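Local coordinates for biliverdin reductase (PDB 5B3V), which probably reduces biliverdin IX alpha to bilirubin, with NADPH as the hydride donor, at residues A[158-163]-A[247-252]; A[218-223]-A[236-241]. All coordinates share one frame; numbering follows the deposited sequence.

Contact 1: A[158-163]-A[247-252]; sequences YSTIMG and NERIFT. With BLA (biliverdine IX alpha), chain F.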
# COMPACT_ATOMS: atom_id res chain seq x y z
N TYR A 158 11.03 12.25 -1.11
CA TYR A 158 10.52 11.24 -2.03
C TYR A 158 9.39 11.88 -2.83
O TYR A 158 8.32 12.17 -2.29
CB TYR A 158 10.03 9.99 -1.28
CG TYR A 158 9.66 8.86 -2.21
CD1 TYR A 158 10.47 8.52 -3.28
CD2 TYR A 158 8.50 8.12 -2.00
CE1 TYR A 158 10.13 7.48 -4.13
CE2 TYR A 158 8.15 7.08 -2.85
CZ TYR A 158 8.97 6.77 -3.91
OH TYR A 158 8.64 5.74 -4.75
N SER A 159 9.64 12.10 -4.12
CA SER A 159 8.67 12.71 -5.02
C SER A 159 8.17 11.67 -6.01
O SER A 159 8.96 10.99 -6.67
CB SER A 159 9.29 13.89 -5.78
OG SER A 159 8.55 14.20 -6.95
N THR A 160 6.84 11.53 -6.09
CA THR A 160 6.19 10.70 -7.10
C THR A 160 5.13 11.55 -7.77
O THR A 160 4.14 11.94 -7.13
CB THR A 160 5.57 9.44 -6.49
OG1 THR A 160 4.50 9.81 -5.61
CG2 THR A 160 6.61 8.65 -5.71
N ILE A 161 5.32 11.85 -9.05
CA ILE A 161 4.38 12.66 -9.81
C ILE A 161 3.92 11.85 -11.02
O ILE A 161 4.74 11.50 -11.88
CB ILE A 161 4.98 14.01 -10.24
CG1 ILE A 161 5.10 14.92 -9.01
CG2 ILE A 161 4.13 14.66 -11.31
CD1 ILE A 161 5.86 16.21 -9.23
N MET A 162 2.63 11.54 -11.07
CA MET A 162 2.03 10.67 -12.08
C MET A 162 1.06 11.49 -12.93
O MET A 162 -0.16 11.46 -12.72
CB MET A 162 1.30 9.46 -11.40
CG MET A 162 2.23 8.40 -10.82
SD MET A 162 3.07 8.85 -9.29
CE MET A 162 1.71 9.51 -8.32
N GLY A 163 1.59 12.21 -13.91
CA GLY A 163 0.74 12.96 -14.82
C GLY A 163 -0.18 12.04 -15.61
O GLY A 163 0.24 10.99 -16.11
N ASN A 247 6.72 13.66 -15.16
CA ASN A 247 6.71 12.59 -14.17
C ASN A 247 8.00 12.57 -13.37
O ASN A 247 9.06 12.99 -13.85
CB ASN A 247 6.49 11.23 -14.84
CG ASN A 247 5.13 11.11 -15.47
OD1 ASN A 247 4.25 11.95 -15.25
ND2 ASN A 247 4.92 10.06 -16.25
N GLU A 248 7.90 12.09 -12.14
CA GLU A 248 9.05 11.89 -11.27
C GLU A 248 8.79 10.69 -10.37
O GLU A 248 7.65 10.46 -9.96
CB GLU A 248 9.34 13.12 -10.39
CG GLU A 248 9.84 14.35 -11.12
CD GLU A 248 9.93 15.54 -10.20
OE1 GLU A 248 9.58 15.38 -9.01
OE2 GLU A 248 10.35 16.63 -10.64
N ARG A 249 9.85 9.93 -10.09
CA ARG A 249 9.87 8.94 -9.00
C ARG A 249 11.30 8.98 -8.44
O ARG A 249 12.16 8.16 -8.79
CB ARG A 249 9.46 7.54 -9.46
CG ARG A 249 9.46 6.52 -8.32
CD ARG A 249 8.47 5.39 -8.55
NE ARG A 249 8.76 4.63 -9.77
CZ ARG A 249 9.70 3.69 -9.85
NH1 ARG A 249 10.45 3.39 -8.80
NH2 ARG A 249 9.90 3.05 -11.00
N ILE A 250 11.55 9.95 -7.58
CA ILE A 250 12.88 10.29 -7.11
C ILE A 250 12.91 10.17 -5.60
O ILE A 250 12.11 10.80 -4.90
CB ILE A 250 13.30 11.71 -7.54
CG1 ILE A 250 13.13 11.88 -9.05
CG2 ILE A 250 14.72 12.00 -7.12
CD1 ILE A 250 13.08 13.33 -9.50
N PHE A 251 13.85 9.36 -5.09
CA PHE A 251 14.09 9.23 -3.66
C PHE A 251 15.50 9.74 -3.39
O PHE A 251 16.48 9.16 -3.86
CB PHE A 251 13.94 7.77 -3.22
CG PHE A 251 13.55 7.61 -1.77
CD1 PHE A 251 12.80 6.52 -1.37
CD2 PHE A 251 13.93 8.54 -0.82
CE1 PHE A 251 12.44 6.36 -0.04
CE2 PHE A 251 13.57 8.39 0.51
CZ PHE A 251 12.83 7.30 0.90
N THR A 252 15.60 10.84 -2.64
CA THR A 252 16.88 11.44 -2.29
C THR A 252 17.06 11.37 -0.78
O THR A 252 16.13 11.64 -0.01
CB THR A 252 16.97 12.90 -2.76
OG1 THR A 252 16.57 12.98 -4.13
CG2 THR A 252 18.39 13.42 -2.61
CHA BLA F . 2.27 3.04 -9.41
NA BLA F . 1.72 4.08 -11.67
C1A BLA F . 1.38 3.86 -10.40
C2A BLA F . 0.18 4.46 -10.13
C3A BLA F . -0.18 5.04 -11.27
C4A BLA F . 0.73 4.80 -12.19
CMA BLA F . -1.40 5.87 -11.65
CAA BLA F . -0.53 4.44 -8.73
CBA BLA F . -2.08 4.49 -8.50
CGA BLA F . -2.98 5.69 -8.89
O1A BLA F . -3.00 6.67 -8.10
O2A BLA F . -3.73 5.55 -9.88
CHB BLA F . 0.54 5.38 -13.59
NB BLA F . 2.32 4.04 -14.83
C1B BLA F . 1.14 4.63 -14.76
C2B BLA F . 0.49 4.53 -15.91
C3B BLA F . 1.28 3.83 -16.74
C4B BLA F . 2.39 3.54 -16.07
CMB BLA F . -0.91 5.14 -16.10
OB BLA F . 3.48 2.85 -16.52
CAB BLA F . 1.12 3.44 -18.02
CBB BLA F . -0.14 3.79 -18.82
NC BLA F . 3.81 0.57 -14.09
C1C BLA F . 3.55 0.06 -15.30
C2C BLA F . 4.54 -0.75 -15.65
C3C BLA F . 5.43 -0.77 -14.67
C4C BLA F . 4.98 0.05 -13.70
CMC BLA F . 4.63 -1.54 -16.96
OC BLA F . 2.43 0.37 -16.01
CAC BLA F . 6.53 -1.54 -14.80
CBC BLA F . 7.60 -1.62 -13.70
CHD BLA F . 5.64 0.39 -12.36
ND BLA F . 3.61 1.63 -11.15
C1D BLA F . 4.90 1.25 -11.31
C2D BLA F . 5.60 1.71 -10.30
C3D BLA F . 4.82 2.42 -9.51
C4D BLA F . 3.56 2.38 -10.02
CMD BLA F . 7.10 1.49 -10.10
CAD BLA F . 5.49 3.02 -8.25
CBD BLA F . 4.82 4.13 -7.43
CGD BLA F . 4.60 5.44 -8.16
O1D BLA F . 5.41 5.73 -9.07
O2D BLA F . 3.69 6.17 -7.71
O HOH W 1 11.09 3.79 -5.87
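Tyr158 and Phe251 face each other as a non-hydrogen-bonded pair, and their side chains cross at roughly a right angle. Tyr158 CB sits over the centre of the Phe251 ring, 4.1 Å from its centroid, in a CH-pi contact, while the two ring planes are inclined at 32°. Phe251 CE1 lies toward the rim on one face of the Tyr158 ring and Thr160 CG2 toward the rim on the opposite face. Thr160 OG1 is hydrogen-bonded to Arg188 NE. Arg249 runs alongside Tyr158 and points the same way, its CG 3.7 Å from Tyr158 OH. A bend at chi3 (61°) carries its guanidinium to the biliverdin, whose methyl CMD lies over one face of the group. NH1 forms a salt bridge with Glu265 and also donates to a water at the guanidinium edge. Met162 SD meets the same biliverdin at O2D.

Ser159 and Ile161 project from the opposite face of the sheet. There Ser159 OG donates to Glu248 OE1 at 2.6 Å, nearly along the C-O axis of the carboxylate, and Ile161 CD1 packs beside the same oxygen. At the strand end, Gly163 N reaches Asn247 OD1 at 3.0 Å from above the amide plane.

Paired main-chain bonds of Ser159 with Ile250 and of Ile161 with Glu248 make this an antiparallel ladder in the C-terminal sheet of a Gfo/Idh/MocA oxidoreductase, one face of which lines the biliverdin site.

Contact 2: A[218-223]-A[236-241]; sequences RACLAT and VIYGKG. With BLA (biliverdine IX alpha), chain F.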
# COMPACT_ATOMS: atom_id res chain seq x y z
N ARG A 218 -9.66 15.88 -11.20
CA ARG A 218 -8.77 15.62 -12.32
C ARG A 218 -7.31 15.61 -11.91
O ARG A 218 -6.48 15.06 -12.64
CB ARG A 218 -9.00 16.65 -13.43
CG ARG A 218 -8.93 18.10 -12.99
CD ARG A 218 -9.61 19.02 -13.99
NE ARG A 218 -9.19 20.41 -13.85
CZ ARG A 218 -8.19 20.96 -14.53
NH1 ARG A 218 -7.50 20.24 -15.41
NH2 ARG A 218 -7.87 22.24 -14.34
N ALA A 219 -6.98 16.18 -10.76
CA ALA A 219 -5.60 16.19 -10.27
C ALA A 219 -5.59 16.50 -8.78
O ALA A 219 -6.55 17.06 -8.23
CB ALA A 219 -4.74 17.20 -11.03
N CYS A 220 -4.49 16.11 -8.13
CA CYS A 220 -4.27 16.41 -6.73
C CYS A 220 -2.77 16.53 -6.48
O CYS A 220 -1.97 15.81 -7.07
CB CYS A 220 -4.87 15.35 -5.80
SG CYS A 220 -4.14 13.70 -5.93
N LEU A 221 -2.41 17.47 -5.62
CA LEU A 221 -1.05 17.62 -5.11
C LEU A 221 -1.11 17.52 -3.60
O LEU A 221 -1.80 18.32 -2.95
CB LEU A 221 -0.44 18.95 -5.55
CG LEU A 221 0.96 19.30 -5.03
CD1 LEU A 221 2.02 18.36 -5.60
CD2 LEU A 221 1.30 20.75 -5.36
N ALA A 222 -0.42 16.53 -3.04
CA ALA A 222 -0.34 16.33 -1.60
C ALA A 222 1.11 16.38 -1.18
O ALA A 222 1.94 15.61 -1.69
CB ALA A 222 -0.97 15.00 -1.19
N THR A 223 1.43 17.27 -0.25
CA THR A 223 2.77 17.42 0.29
C THR A 223 2.72 17.26 1.80
O THR A 223 1.88 17.88 2.46
CB THR A 223 3.37 18.78 -0.07
OG1 THR A 223 2.54 19.82 0.44
CG2 THR A 223 3.48 18.93 -1.58
N VAL A 236 7.53 14.57 1.59
CA VAL A 236 6.75 13.57 0.87
C VAL A 236 5.86 14.31 -0.12
O VAL A 236 4.94 15.03 0.28
CB VAL A 236 5.91 12.70 1.81
CG1 VAL A 236 5.05 11.74 1.02
CG2 VAL A 236 6.81 11.96 2.79
N ILE A 237 6.13 14.14 -1.42
CA ILE A 237 5.42 14.83 -2.48
C ILE A 237 4.69 13.79 -3.32
O ILE A 237 5.32 12.89 -3.89
CB ILE A 237 6.37 15.67 -3.36
CG1 ILE A 237 7.40 16.39 -2.49
CG2 ILE A 237 5.58 16.67 -4.19
CD1 ILE A 237 6.81 17.44 -1.58
N TYR A 238 3.37 13.90 -3.38
CA TYR A 238 2.53 13.01 -4.18
C TYR A 238 1.64 13.86 -5.07
O TYR A 238 0.90 14.72 -4.57
CB TYR A 238 1.69 12.09 -3.29
CG TYR A 238 0.66 11.27 -4.04
CD1 TYR A 238 -0.62 11.77 -4.29
CD2 TYR A 238 0.95 9.99 -4.49
CE1 TYR A 238 -1.56 11.03 -4.98
CE2 TYR A 238 0.02 9.24 -5.17
CZ TYR A 238 -1.24 9.76 -5.41
OH TYR A 238 -2.17 9.02 -6.09
N GLY A 239 1.70 13.62 -6.37
CA GLY A 239 0.89 14.36 -7.31
C GLY A 239 0.55 13.49 -8.50
O GLY A 239 1.36 12.67 -8.95
N LYS A 240 -0.66 13.67 -9.01
CA LYS A 240 -1.09 12.95 -10.20
C LYS A 240 -2.25 13.69 -10.83
O LYS A 240 -2.94 14.48 -10.17
CB LYS A 240 -1.49 11.50 -9.87
CG LYS A 240 -2.93 11.32 -9.44
CD LYS A 240 -3.18 9.88 -9.02
CE LYS A 240 -4.61 9.67 -8.55
NZ LYS A 240 -4.73 8.46 -7.69
N GLY A 241 -2.45 13.45 -12.11
CA GLY A 241 -3.57 14.01 -12.82
C GLY A 241 -3.17 14.95 -13.94
O GLY A 241 -2.05 14.94 -14.44
CHA BLA F . 2.27 3.04 -9.41
NA BLA F . 1.72 4.08 -11.67
C1A BLA F . 1.38 3.86 -10.40
C2A BLA F . 0.18 4.46 -10.13
C3A BLA F . -0.18 5.04 -11.27
C4A BLA F . 0.73 4.80 -12.19
CMA BLA F . -1.40 5.87 -11.65
CAA BLA F . -0.53 4.44 -8.73
CBA BLA F . -2.08 4.49 -8.50
CGA BLA F . -2.98 5.69 -8.89
O1A BLA F . -3.00 6.67 -8.10
O2A BLA F . -3.73 5.55 -9.88
CHB BLA F . 0.54 5.38 -13.59
NB BLA F . 2.32 4.04 -14.83
C1B BLA F . 1.14 4.63 -14.76
C2B BLA F . 0.49 4.53 -15.91
C3B BLA F . 1.28 3.83 -16.74
C4B BLA F . 2.39 3.54 -16.07
CMB BLA F . -0.91 5.14 -16.10
OB BLA F . 3.48 2.85 -16.52
CAB BLA F . 1.12 3.44 -18.02
CBB BLA F . -0.14 3.79 -18.82
NC BLA F . 3.81 0.57 -14.09
C1C BLA F . 3.55 0.06 -15.30
C2C BLA F . 4.54 -0.75 -15.65
C3C BLA F . 5.43 -0.77 -14.67
C4C BLA F . 4.98 0.05 -13.70
CMC BLA F . 4.63 -1.54 -16.96
OC BLA F . 2.43 0.37 -16.01
CAC BLA F . 6.53 -1.54 -14.80
CBC BLA F . 7.60 -1.62 -13.70
CHD BLA F . 5.64 0.39 -12.36
ND BLA F . 3.61 1.63 -11.15
C1D BLA F . 4.90 1.25 -11.31
C2D BLA F . 5.60 1.71 -10.30
C3D BLA F . 4.82 2.42 -9.51
C4D BLA F . 3.56 2.38 -10.02
CMD BLA F . 7.10 1.49 -10.10
CAD BLA F . 5.49 3.02 -8.25
CBD BLA F . 4.82 4.13 -7.43
CGD BLA F . 4.60 5.44 -8.16
O1D BLA F . 5.41 5.73 -9.07
O2D BLA F . 3.69 6.17 -7.71
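The Tyr238 ring has both Cys220 SG and BLA O1A at its edge, near the ring plane; SG lies 3.8 Å from CE1 of Tyr238, in a sulfur-aromatic contact 79° off the ring normal. Ala222 CB approaches the same ring obliquely. Beyond the strand pair, Thr160, Met162, Pro181 and Leu182 also pack on Tyr238. With chi1 at 172° the ring extends from the sheet with CG anti to the backbone N, and its hydroxyl arrives near a propionate of biliverdin, OH lying 3.2 Å from BLA O1A.

Lys240 projects from the same face. Its chain, extended beyond CG, brings NZ to hydrogen-bond both BLA O1A, at 2.5 Å, and Tyr238 OH, at 3.1 Å. Thr172 O takes a further bond from NZ, and the ring of Tyr173 adds a cation-pi contact, so several partners fix the amine beside the carboxylate, an arrangement consistent with charge pairing.

On the other face the side chains meet through carbon atoms. Thr223 and Ile237 lie side by side, CG2 of Thr223 being 3.6 Å from CD1 of Ile237, and Leu221 CD1 reaches Ile237 CG2 at 4.2 Å. Reciprocal main-chain bonds join Cys220 with Lys240 and Ala222 with Tyr238. Gly241 closes the ladder against Ala219, with a positive phi (117°) that glycine adopts readily.

The two strands form a beta hairpin within the mixed sheet. Strand 199-210 flanks 218-223, where Arg218 and Ala219 both face Trp209 in a classic beta bulge. Strand 153-163 runs parallel to 236-241 on the side away from 218-223, and helix 181-184 packs over Cys220, Ala222 and Tyr238.

How the contacts relate
Contacts 1 and 2 have centres about 10 Å apart in the mixed sheet of the C-terminal domain. Strands 153-163 and 233-241 are parallel neighbours there, so the four strands run 217-228, 233-241, 153-163, 248-255 across the sheet. Probable hydrogen bonds from Thr160 N to Ile237 O and from Met162 N to Gly239 O stitch the ladders together. In sequence, 158-163 comes first, then the hairpin of contact 2, then 247-252; the hairpin therefore falls between the partners of contact 1. Because the strands are contiguous in one sheet, both contacts reach the same biliverdin, one of two bound in this part of the protein, with NADP about 9 Å from the Lys240 side chain.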